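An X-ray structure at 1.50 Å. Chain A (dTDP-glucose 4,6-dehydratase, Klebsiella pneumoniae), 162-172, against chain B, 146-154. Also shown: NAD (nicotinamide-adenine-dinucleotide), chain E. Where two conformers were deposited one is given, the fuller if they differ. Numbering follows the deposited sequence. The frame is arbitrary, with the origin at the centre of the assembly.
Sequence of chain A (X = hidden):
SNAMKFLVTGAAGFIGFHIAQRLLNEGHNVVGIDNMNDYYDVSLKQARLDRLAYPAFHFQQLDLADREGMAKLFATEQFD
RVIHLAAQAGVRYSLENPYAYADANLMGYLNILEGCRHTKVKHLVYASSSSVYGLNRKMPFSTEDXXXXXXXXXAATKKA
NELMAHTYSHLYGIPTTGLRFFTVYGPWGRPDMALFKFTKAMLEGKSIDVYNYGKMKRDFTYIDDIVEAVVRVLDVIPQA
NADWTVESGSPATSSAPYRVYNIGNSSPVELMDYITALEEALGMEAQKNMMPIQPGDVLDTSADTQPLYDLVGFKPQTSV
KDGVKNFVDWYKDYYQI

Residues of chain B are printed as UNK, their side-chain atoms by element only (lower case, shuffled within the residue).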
ATOM      1  N   GLU A 162       2.771   5.956  -2.025  1.00 12.74           N
ATOM      2  CA  GLU A 162       3.733   6.263  -3.104  1.00 12.28           C
ATOM      3  C   GLU A 162       3.340   5.527  -4.394  1.00 12.77           C
ATOM      4  O   GLU A 162       3.416   6.101  -5.485  1.00 12.45           O
ATOM      5  CB  GLU A 162       5.166   5.935  -2.681  1.00 12.13           C
ATOM      6  CG  GLU A 162       5.679   6.737  -1.482  1.00 13.00           C
ATOM      7  CD  GLU A 162       7.108   6.424  -1.109  1.00 13.85           C
ATOM      8  OE1 GLU A 162       7.814   5.722  -1.887  1.00 15.09           O
ATOM      9  OE2 GLU A 162       7.570   6.895  -0.035  1.00 14.55           O
ATOM     10  N   LEU A 163       2.910   4.265  -4.251  1.00 13.24           N
ATOM     11  CA  LEU A 163       2.520   3.464  -5.423  1.00 12.99           C
ATOM     12  C   LEU A 163       1.302   4.043  -6.100  1.00 13.81           C
ATOM     13  O   LEU A 163       1.238   4.126  -7.332  1.00 14.13           O
ATOM     14  CB  LEU A 163       2.260   2.015  -5.035  1.00 14.19           C
ATOM     15  CG  LEU A 163       3.485   1.192  -4.622  1.00 14.63           C
ATOM     16  CD1 LEU A 163       3.024   0.008  -3.803  1.00 17.54           C
ATOM     17  CD2 LEU A 163       4.310   0.771  -5.835  1.00 15.88           C
HETATM   18  N   MSE A 164       0.328   4.450  -5.286  0.65 12.56           N
HETATM   19  CA  MSE A 164      -0.901   5.039  -5.795  0.65 12.96           C
HETATM   20  C   MSE A 164      -0.604   6.371  -6.463  0.65 12.89           C
HETATM   21  O   MSE A 164      -1.141   6.669  -7.530  0.65 13.34           O
HETATM   22  CB  MSE A 164      -1.928   5.140  -4.655  0.65 12.87           C
HETATM   23  CG  MSE A 164      -2.306   3.746  -4.134  0.65 12.97           C
HETATM   24 SE   MSE A 164      -3.092   3.790  -2.318  0.65 13.64          SE
HETATM   25  CE  MSE A 164      -4.789   4.680  -2.720  0.65 14.26           C
ATOM     26  N   ALA A 165       0.262   7.183  -5.851  1.00 13.43           N
ATOM     27  CA  ALA A 165       0.675   8.459  -6.441  1.00 12.64           C
ATOM     28  C   ALA A 165       1.312   8.212  -7.821  1.00 13.62           C
ATOM     29  O   ALA A 165       0.985   8.913  -8.798  1.00 13.20           O
ATOM     30  CB  ALA A 165       1.653   9.212  -5.538  1.00 12.32           C
ATOM     31  N   HIS A 166       2.150   7.193  -7.903  1.00 13.10           N
ATOM     32  CA  HIS A 166       2.817   6.895  -9.185  1.00 13.35           C
ATOM     33  C   HIS A 166       1.775   6.618 -10.269  1.00 13.96           C
ATOM     34  O   HIS A 166       1.853   7.169 -11.380  1.00 13.79           O
ATOM     35  CB  HIS A 166       3.740   5.705  -9.104  1.00 13.53           C
ATOM     36  CG  HIS A 166       4.461   5.487 -10.382  1.00 13.51           C
ATOM     37  ND1 HIS A 166       4.006   4.628 -11.367  1.00 13.84           N
ATOM     38  CD2 HIS A 166       5.530   6.135 -10.904  1.00 15.06           C
ATOM     39  CE1 HIS A 166       4.783   4.750 -12.430  1.00 16.06           C
ATOM     40  NE2 HIS A 166       5.725   5.641 -12.171  1.00 15.39           N
ATOM     41  N   THR A 167       0.792   5.767  -9.951  0.70 14.09           N
ATOM     42  CA  THR A 167      -0.248   5.445 -10.938  0.70 14.68           C
ATOM     43  C   THR A 167      -1.079   6.665 -11.378  0.70 15.15           C
ATOM     44  O   THR A 167      -1.412   6.790 -12.540  0.70 15.82           O
ATOM     45  CB  THR A 167      -1.236   4.327 -10.470  0.70 16.28           C
ATOM     46  OG1 THR A 167      -2.112   4.832  -9.468  0.70 19.94           O
ATOM     47  CG2 THR A 167      -0.537   3.131  -9.958  0.70 16.05           C
ATOM     48  N   TYR A 168      -1.400   7.566 -10.460  1.00 13.79           N
ATOM     49  CA  TYR A 168      -2.168   8.757 -10.803  1.00 14.14           C
ATOM     50  C   TYR A 168      -1.331   9.758 -11.609  1.00 14.45           C
ATOM     51  O   TYR A 168      -1.858  10.415 -12.532  1.00 14.51           O
ATOM     52  CB  TYR A 168      -2.828   9.353  -9.545  1.00 13.80           C
ATOM     53  CG  TYR A 168      -4.175   8.727  -9.298  1.00 15.42           C
ATOM     54  CD1 TYR A 168      -4.305   7.365  -9.075  1.00 16.25           C
ATOM     55  CD2 TYR A 168      -5.330   9.488  -9.345  1.00 14.43           C
ATOM     56  CE1 TYR A 168      -5.556   6.775  -8.921  1.00 15.35           C
ATOM     57  CE2 TYR A 168      -6.580   8.911  -9.162  1.00 13.70           C
ATOM     58  CZ  TYR A 168      -6.684   7.552  -8.972  1.00 14.25           C
ATOM     59  OH  TYR A 168      -7.913   6.938  -8.820  1.00 16.56           O
ATOM     60  N   SER A 169      -0.073   9.907 -11.251  1.00 13.72           N
ATOM     61  CA  SER A 169       0.845  10.753 -12.048  1.00 13.93           C
ATOM     62  C   SER A 169       0.969  10.202 -13.468  1.00 14.22           C
ATOM     63  O   SER A 169       0.940  10.955 -14.438  1.00 15.00           O
ATOM     64  CB  SER A 169       2.239  10.829 -11.430  1.00 14.08           C
ATOM     65  OG  SER A 169       2.197  11.575 -10.230  1.00 14.61           O
ATOM     66  N   HIS A 170       1.130   8.890 -13.570  1.00 14.65           N
ATOM     67  CA  HIS A 170       1.285   8.249 -14.867  1.00 15.12           C
ATOM     68  C   HIS A 170       0.029   8.380 -15.745  1.00 16.33           C
ATOM     69  O   HIS A 170       0.107   8.796 -16.930  1.00 18.64           O
ATOM     70  CB  HIS A 170       1.638   6.772 -14.711  1.00 15.82           C
ATOM     71  CG  HIS A 170       1.609   6.031 -16.005  1.00 15.95           C
ATOM     72  ND1 HIS A 170       2.615   6.128 -16.943  1.00 17.96           N
ATOM     73  CD2 HIS A 170       0.651   5.233 -16.548  1.00 17.95           C
ATOM     74  CE1 HIS A 170       2.293   5.385 -17.994  1.00 19.56           C
ATOM     75  NE2 HIS A 170       1.107   4.845 -17.784  1.00 18.08           N
ATOM     76  N   LEU A 171      -1.106   8.000 -15.189  1.00 14.78           N
ATOM     77  CA  LEU A 171      -2.370   7.969 -15.946  1.00 15.58           C
ATOM     78  C   LEU A 171      -2.975   9.316 -16.231  1.00 15.79           C
ATOM     79  O   LEU A 171      -3.551   9.519 -17.309  1.00 18.29           O
ATOM     80  CB  LEU A 171      -3.410   7.148 -15.194  1.00 17.46           C
ATOM     81  CG  LEU A 171      -3.161   5.643 -15.148  1.00 19.97           C
ATOM     82  CD1 LEU A 171      -4.155   4.999 -14.204  1.00 21.28           C
ATOM     83  CD2 LEU A 171      -3.265   5.014 -16.534  1.00 22.48           C
ATOM     84  N   TYR A 172      -2.873  10.243 -15.272  1.00 15.03           N
ATOM     85  CA  TYR A 172      -3.629  11.486 -15.363  1.00 14.71           C
ATOM     86  C   TYR A 172      -2.764  12.737 -15.391  1.00 14.96           C
ATOM     87  O   TYR A 172      -3.299  13.854 -15.500  1.00 17.04           O
ATOM     88  CB  TYR A 172      -4.629  11.568 -14.228  1.00 16.17           C
ATOM     89  CG  TYR A 172      -5.429  10.320 -14.057  1.00 16.98           C
ATOM     90  CD1 TYR A 172      -6.247   9.872 -15.085  1.00 17.21           C
ATOM     91  CD2 TYR A 172      -5.360   9.565 -12.883  1.00 17.77           C
ATOM     92  CE1 TYR A 172      -7.000   8.723 -14.937  1.00 19.93           C
ATOM     93  CE2 TYR A 172      -6.110   8.412 -12.722  1.00 17.77           C
ATOM     94  CZ  TYR A 172      -6.917   7.983 -13.762  1.00 18.72           C
ATOM     95  OH  TYR A 172      -7.657   6.816 -13.632  1.00 19.97           O
TER
ATOM     96  N   UNK B 146      12.611  -4.911  -9.305  1.00 21.96           N
ATOM     97  CA  UNK B 146      11.852  -3.894  -8.562  1.00 23.83           C
ATOM     98  C   UNK B 146      10.480  -3.769  -9.188  1.00 22.35           C
ATOM     99  O   UNK B 146      10.329  -3.931 -10.394  1.00 25.27           O
ATOM    100  o   UNK B 146      12.468  -1.972  -9.936  1.00 28.05           O
ATOM    101  c   UNK B 146      12.567  -2.544  -8.639  1.00 26.68           C
ATOM    102  N   UNK B 147       9.456  -3.524  -8.363  1.00 19.31           N
ATOM    103  CA  UNK B 147       8.082  -3.356  -8.854  1.00 19.62           C
ATOM    104  C   UNK B 147       7.466  -2.114  -8.173  1.00 20.32           C
ATOM    105  O   UNK B 147       6.498  -2.197  -7.437  1.00 19.65           O
ATOM    106  c   UNK B 147       7.651  -5.705  -9.623  1.00 24.35           C
ATOM    107  c   UNK B 147       7.456  -5.138  -7.195  1.00 21.62           C
ATOM    108  c   UNK B 147       7.241  -4.640  -8.609  1.00 22.41           C
ATOM    109  N   UNK B 148       8.070  -0.971  -8.456  1.00 16.96           N
ATOM    110  CA  UNK B 148       7.720   0.312  -7.864  1.00 18.68           C
ATOM    111  C   UNK B 148       6.957   1.258  -8.767  1.00 17.01           C
ATOM    112  O   UNK B 148       6.593   2.356  -8.335  1.00 17.23           O
ATOM    113  o   UNK B 148      11.042  -0.084  -6.763  1.00 27.17           O
ATOM    114  c   UNK B 148       9.843   0.256  -6.482  1.00 23.50           C
ATOM    115  c   UNK B 148       9.049   1.025  -7.478  1.00 19.11           C
ATOM    116  o   UNK B 148       9.285   0.009  -5.390  1.00 26.65           O
ATOM    117  N   UNK B 149       6.690   0.861 -10.010  1.00 15.62           N
ATOM    118  CA  UNK B 149       6.145   1.790 -10.999  1.00 16.21           C
ATOM    119  C   UNK B 149       4.907   1.271 -11.678  1.00 16.48           C
ATOM    120  O   UNK B 149       4.878   1.110 -12.878  1.00 16.92           O
ATOM    121  c   UNK B 149       7.232   2.122 -12.024  1.00 17.29           C
ATOM    122  c   UNK B 149       8.641   4.055 -11.048  1.00 17.60           C
ATOM    123  c   UNK B 149      10.381   2.873 -10.418  1.00 19.20           C
ATOM    124  n   UNK B 149       9.875   4.096 -10.445  1.00 18.52           N
ATOM    125  n   UNK B 149       9.515   2.044 -10.987  1.00 17.71           N
ATOM    126  c   UNK B 149       8.417   2.767 -11.402  1.00 18.30           C
ATOM    127  N   UNK B 150       3.854   0.986 -10.884  1.00 15.59           N
ATOM    128  CA  UNK B 150       2.614   0.520 -11.481  1.00 15.29           C
ATOM    129  C   UNK B 150       1.963   1.562 -12.361  1.00 14.77           C
ATOM    130  O   UNK B 150       2.103   2.751 -12.111  1.00 14.98           O
ATOM    131  c   UNK B 150       1.726   0.221 -10.246  1.00 14.52           C
ATOM    132  c   UNK B 150       2.233   1.179  -9.226  1.00 16.02           C
ATOM    133  c   UNK B 150       3.719   1.172  -9.427  1.00 16.61           C
ATOM    134  N   UNK B 151       1.247   1.122 -13.399  1.00 15.08           N
ATOM    135  CA  UNK B 151       0.533   2.028 -14.297  1.00 16.52           C
ATOM    136  C   UNK B 151      -0.985   1.920 -14.250  1.00 16.26           C
ATOM    137  O   UNK B 151      -1.669   2.498 -15.091  1.00 16.30           O
ATOM    138  c   UNK B 151       0.772   0.479 -16.309  1.00 18.67           C
ATOM    139  c   UNK B 151       2.476   2.279 -15.866  1.00 19.60           C
ATOM    140  c   UNK B 151       1.012   1.895 -15.759  1.00 17.83           C
ATOM    141  N   UNK B 152      -1.516   1.155 -13.297  1.00 16.17           N
ATOM    142  CA  UNK B 152      -2.953   1.121 -13.043  1.00 16.35           C
ATOM    143  C   UNK B 152      -3.181   1.031 -11.529  1.00 15.31           C
ATOM    144  O   UNK B 152      -2.342   0.492 -10.795  1.00 14.88           O
ATOM    145  c   UNK B 152      -3.630  -0.067 -13.741  1.00 18.06           C
ATOM    146  o   UNK B 152      -3.281  -1.279 -13.101  1.00 16.74           O
ATOM    147  N   UNK B 153      -4.324   1.535 -11.081  1.00 16.42           N
ATOM    148  CA  UNK B 153      -4.683   1.427  -9.681  1.00 16.61           C
ATOM    149  C   UNK B 153      -4.780  -0.058  -9.274  1.00 16.23           C
ATOM    150  O   UNK B 153      -4.328  -0.435  -8.202  1.00 15.85           O
ATOM    151  c   UNK B 153      -5.360   2.621  -6.936  1.00 18.10           C
ATOM    152  c   UNK B 153      -5.969   2.204  -9.369  1.00 17.58           C
ATOM    153  c   UNK B 153      -7.690   2.929  -7.733  1.00 18.19           C
ATOM    154  c   UNK B 153      -6.421   2.123  -7.907  1.00 17.40           C
ATOM    155  N   UNK B 154      -5.310  -0.907 -10.154  1.00 15.95           N
ATOM    156  CA  UNK B 154      -5.373  -2.343  -9.903  1.00 16.78           C
ATOM    157  C   UNK B 154      -3.986  -2.885  -9.551  1.00 15.45           C
ATOM    158  O   UNK B 154      -3.798  -3.564  -8.532  1.00 16.01           O
ATOM    159  c   UNK B 154      -4.749  -6.601 -11.807  1.00 21.52           C
ATOM    160  c   UNK B 154      -5.801  -4.557 -11.076  1.00 18.23           C
ATOM    161  o   UNK B 154      -5.482  -8.725 -10.929  1.00 21.59           O
ATOM    162  c   UNK B 154      -6.611  -5.311 -10.250  1.00 19.00           C
ATOM    163  c   UNK B 154      -6.501  -6.687 -10.191  1.00 21.24           C
ATOM    164  c   UNK B 154      -5.934  -3.061 -11.124  1.00 18.58           C
ATOM    165  c   UNK B 154      -5.578  -7.334 -10.979  1.00 21.12           C
ATOM    166  c   UNK B 154      -4.876  -5.217 -11.853  1.00 20.51           C
TER
HETATM  167  PA  NAD E 401     -13.367 -13.385 -10.933  1.00 20.72           P
HETATM  168  O1A NAD E 401     -14.034 -14.440 -11.804  1.00 20.61           O
HETATM  169  O2A NAD E 401     -13.903 -11.992 -10.967  1.00 20.69           O
HETATM  170  O5B NAD E 401     -13.399 -13.978  -9.426  1.00 20.06           O
HETATM  171  C5B NAD E 401     -13.309 -13.112  -8.315  1.00 19.95           C
HETATM  172  C4B NAD E 401     -14.492 -13.325  -7.399  1.00 19.15           C
HETATM  173  O4B NAD E 401     -14.286 -12.451  -6.300  1.00 20.34           O
HETATM  174  C3B NAD E 401     -15.824 -12.925  -8.040  1.00 19.12           C
HETATM  175  O3B NAD E 401     -16.741 -14.030  -8.087  1.00 21.03           O
HETATM  176  C2B NAD E 401     -16.323 -11.776  -7.167  1.00 20.22           C
HETATM  177  O2B NAD E 401     -17.752 -11.753  -7.004  1.00 19.19           O
HETATM  178  C1B NAD E 401     -15.530 -11.955  -5.864  1.00 19.60           C
HETATM  179  N9A NAD E 401     -15.369 -10.689  -5.127  1.00 19.29           N
HETATM  180  C8A NAD E 401     -14.908  -9.543  -5.651  1.00 18.21           C
HETATM  181  N7A NAD E 401     -14.905  -8.568  -4.723  1.00 18.63           N
HETATM  182  C5A NAD E 401     -15.395  -9.096  -3.575  1.00 19.29           C
HETATM  183  C6A NAD E 401     -15.652  -8.596  -2.218  1.00 18.72           C
HETATM  184  N6A NAD E 401     -15.413  -7.312  -1.894  1.00 20.51           N
HETATM  185  N1A NAD E 401     -16.152  -9.466  -1.347  1.00 20.32           N
HETATM  186  C2A NAD E 401     -16.395 -10.764  -1.666  1.00 18.27           C
HETATM  187  N3A NAD E 401     -16.179 -11.297  -2.885  1.00 18.79           N
HETATM  188  C4A NAD E 401     -15.684 -10.498  -3.858  1.00 19.49           C
HETATM  189  O3  NAD E 401     -11.783 -13.285 -11.186  1.00 22.54           O
HETATM  190  PN  NAD E 401     -10.734 -14.488 -11.399  1.00 21.42           P
HETATM  191  O1N NAD E 401     -11.309 -15.775 -10.835  1.00 20.69           O
HETATM  192  O2N NAD E 401     -10.241 -14.433 -12.827  1.00 25.27           O
HETATM  193  O5D NAD E 401      -9.553 -13.902 -10.490  1.00 21.52           O
HETATM  194  C5D NAD E 401      -9.184 -14.428  -9.216  1.00 20.53           C
HETATM  195  C4D NAD E 401      -8.019 -13.688  -8.588  1.00 19.05           C
HETATM  196  O4D NAD E 401      -6.874 -13.845  -9.441  1.00 18.97           O
HETATM  197  C3D NAD E 401      -8.230 -12.170  -8.440  1.00 18.43           C
HETATM  198  O3D NAD E 401      -7.547 -11.734  -7.261  1.00 18.72           O
HETATM  199  C2D NAD E 401      -7.539 -11.603  -9.640  1.00 19.67           C
HETATM  200  O2D NAD E 401      -7.030 -10.295  -9.339  1.00 22.35           O
HETATM  201  C1D NAD E 401      -6.419 -12.575  -9.879  1.00 20.39           C
HETATM  202  N1N NAD E 401      -6.041 -12.640 -11.297  1.00 21.86           N
HETATM  203  C2N NAD E 401      -6.726 -13.384 -12.204  1.00 24.78           C
HETATM  204  C3N NAD E 401      -6.317 -13.423 -13.549  1.00 26.37           C
HETATM  205  C7N NAD E 401      -7.002 -14.182 -14.644  1.00 35.69           C
HETATM  206  O7N NAD E 401      -6.452 -14.227 -15.757  1.00 41.95           O
HETATM  207  N7N NAD E 401      -8.185 -14.778 -14.450  1.00 37.22           N
HETATM  208  C4N NAD E 401      -5.225 -12.669 -13.920  1.00 26.95           C
HETATM  209  C5N NAD E 401      -4.555 -11.938 -12.975  1.00 26.56           C
HETATM  210  C6N NAD E 401      -4.973 -11.920 -11.660  1.00 27.41           C

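Position 146 carries one carbon and then one oxygen, and nothing in the chain A stretch lies within reach. A two-atom side chain ending in oxygen is serine, S146(B), a lead-in to the contact.

Position 147 has three carbons, one bearing the other two, so it forks at CB. Its side chain stays clear of the helix; what meets chain A is its backbone O, 4.0 Å from CD2 of L163(A). Branching at CB with carbon alone makes it valine, V147(B).

Position 148 shows two carbons, the second holding two oxygens. Its CA-to-CB bond points sideways, and its CB lies 5.0 Å from CD2 of L163(A), the side chain's nearest approach to the helix stretch. Again the backbone does the touching, with the O of position 148 at 3.7 Å from CD2 of L163(A). A short carboxylate is aspartate, D148(B).

Position 149 has one carbon leading to a five-membered ring of three carbons and two nitrogens. The edge of this ring is turned toward the face of the H166(A) ring, with planes at 80° and centroids 5.0 Å apart. The CA of position 149 also sits over a face of that ring, 3.8 Å from the centroid, so backbone and side chain both use the same imidazole. The ring can only be that of histidine, H149(B).

At position 150 three carbons close a ring onto the backbone N. The middle carbon of the three packs 3.6 Å from O of L163(A) and 3.5 Å from CG2 of T167(A), while the one bonded to N lies 3.7 Å from CD2 of L163(A). The ring thus fits against two residues one helical turn apart. The backbone O of position 150 accepts the one hydrogen bond between the stretches, from ND1 of H166(A) at 2.8 Å. Closure onto N is the signature of proline, P150(B).

Position 151 again has three carbons forked at CB. One end carbon stands over a face of the H170(A) ring, 3.5 Å from the centroid, and the backbone O of position 151 approaches CD2 of L171(A) at 3.3 Å. It is valine, V151(B).

Position 152 holds one carbon and one oxygen. Its CA-to-CB bond points away from the helix stretch, and the side chain caps a backbone N just past its own stretch, at the start of a helix. The backbone O of position 152 remains 3.3 Å from CG2 of T167(A). This is serine, S152(B).

Position 153 has four carbons forked at the second. One end carbon is 4.3 Å from CG of M164(A), a selenomethionine, and the other 4.2 Å from OH of Y168(A). The fork is that of leucine, L153(B).

Position 154 bears one carbon and a six-carbon ring with one oxygen. Its CA-to-CB bond points away from the helix stretch, and the ring's oxygen hydrogen-bonds O2D of NAD at 2.7 Å. It is tyrosine, Y154(B).

The rule is a regular helix read by an irregular loop. L163(A), H166(A), T167(A) and H170(A), spaced three or four apart, offer a continuous strip. The strip meets a mixture of apolar side chains and loop carbonyls, while H166(A) supplies direction: its ring plane aims ND1 at a carbonyl, and one face remains available to H149(B).

Chain B 146-154: SVDHPVSLY
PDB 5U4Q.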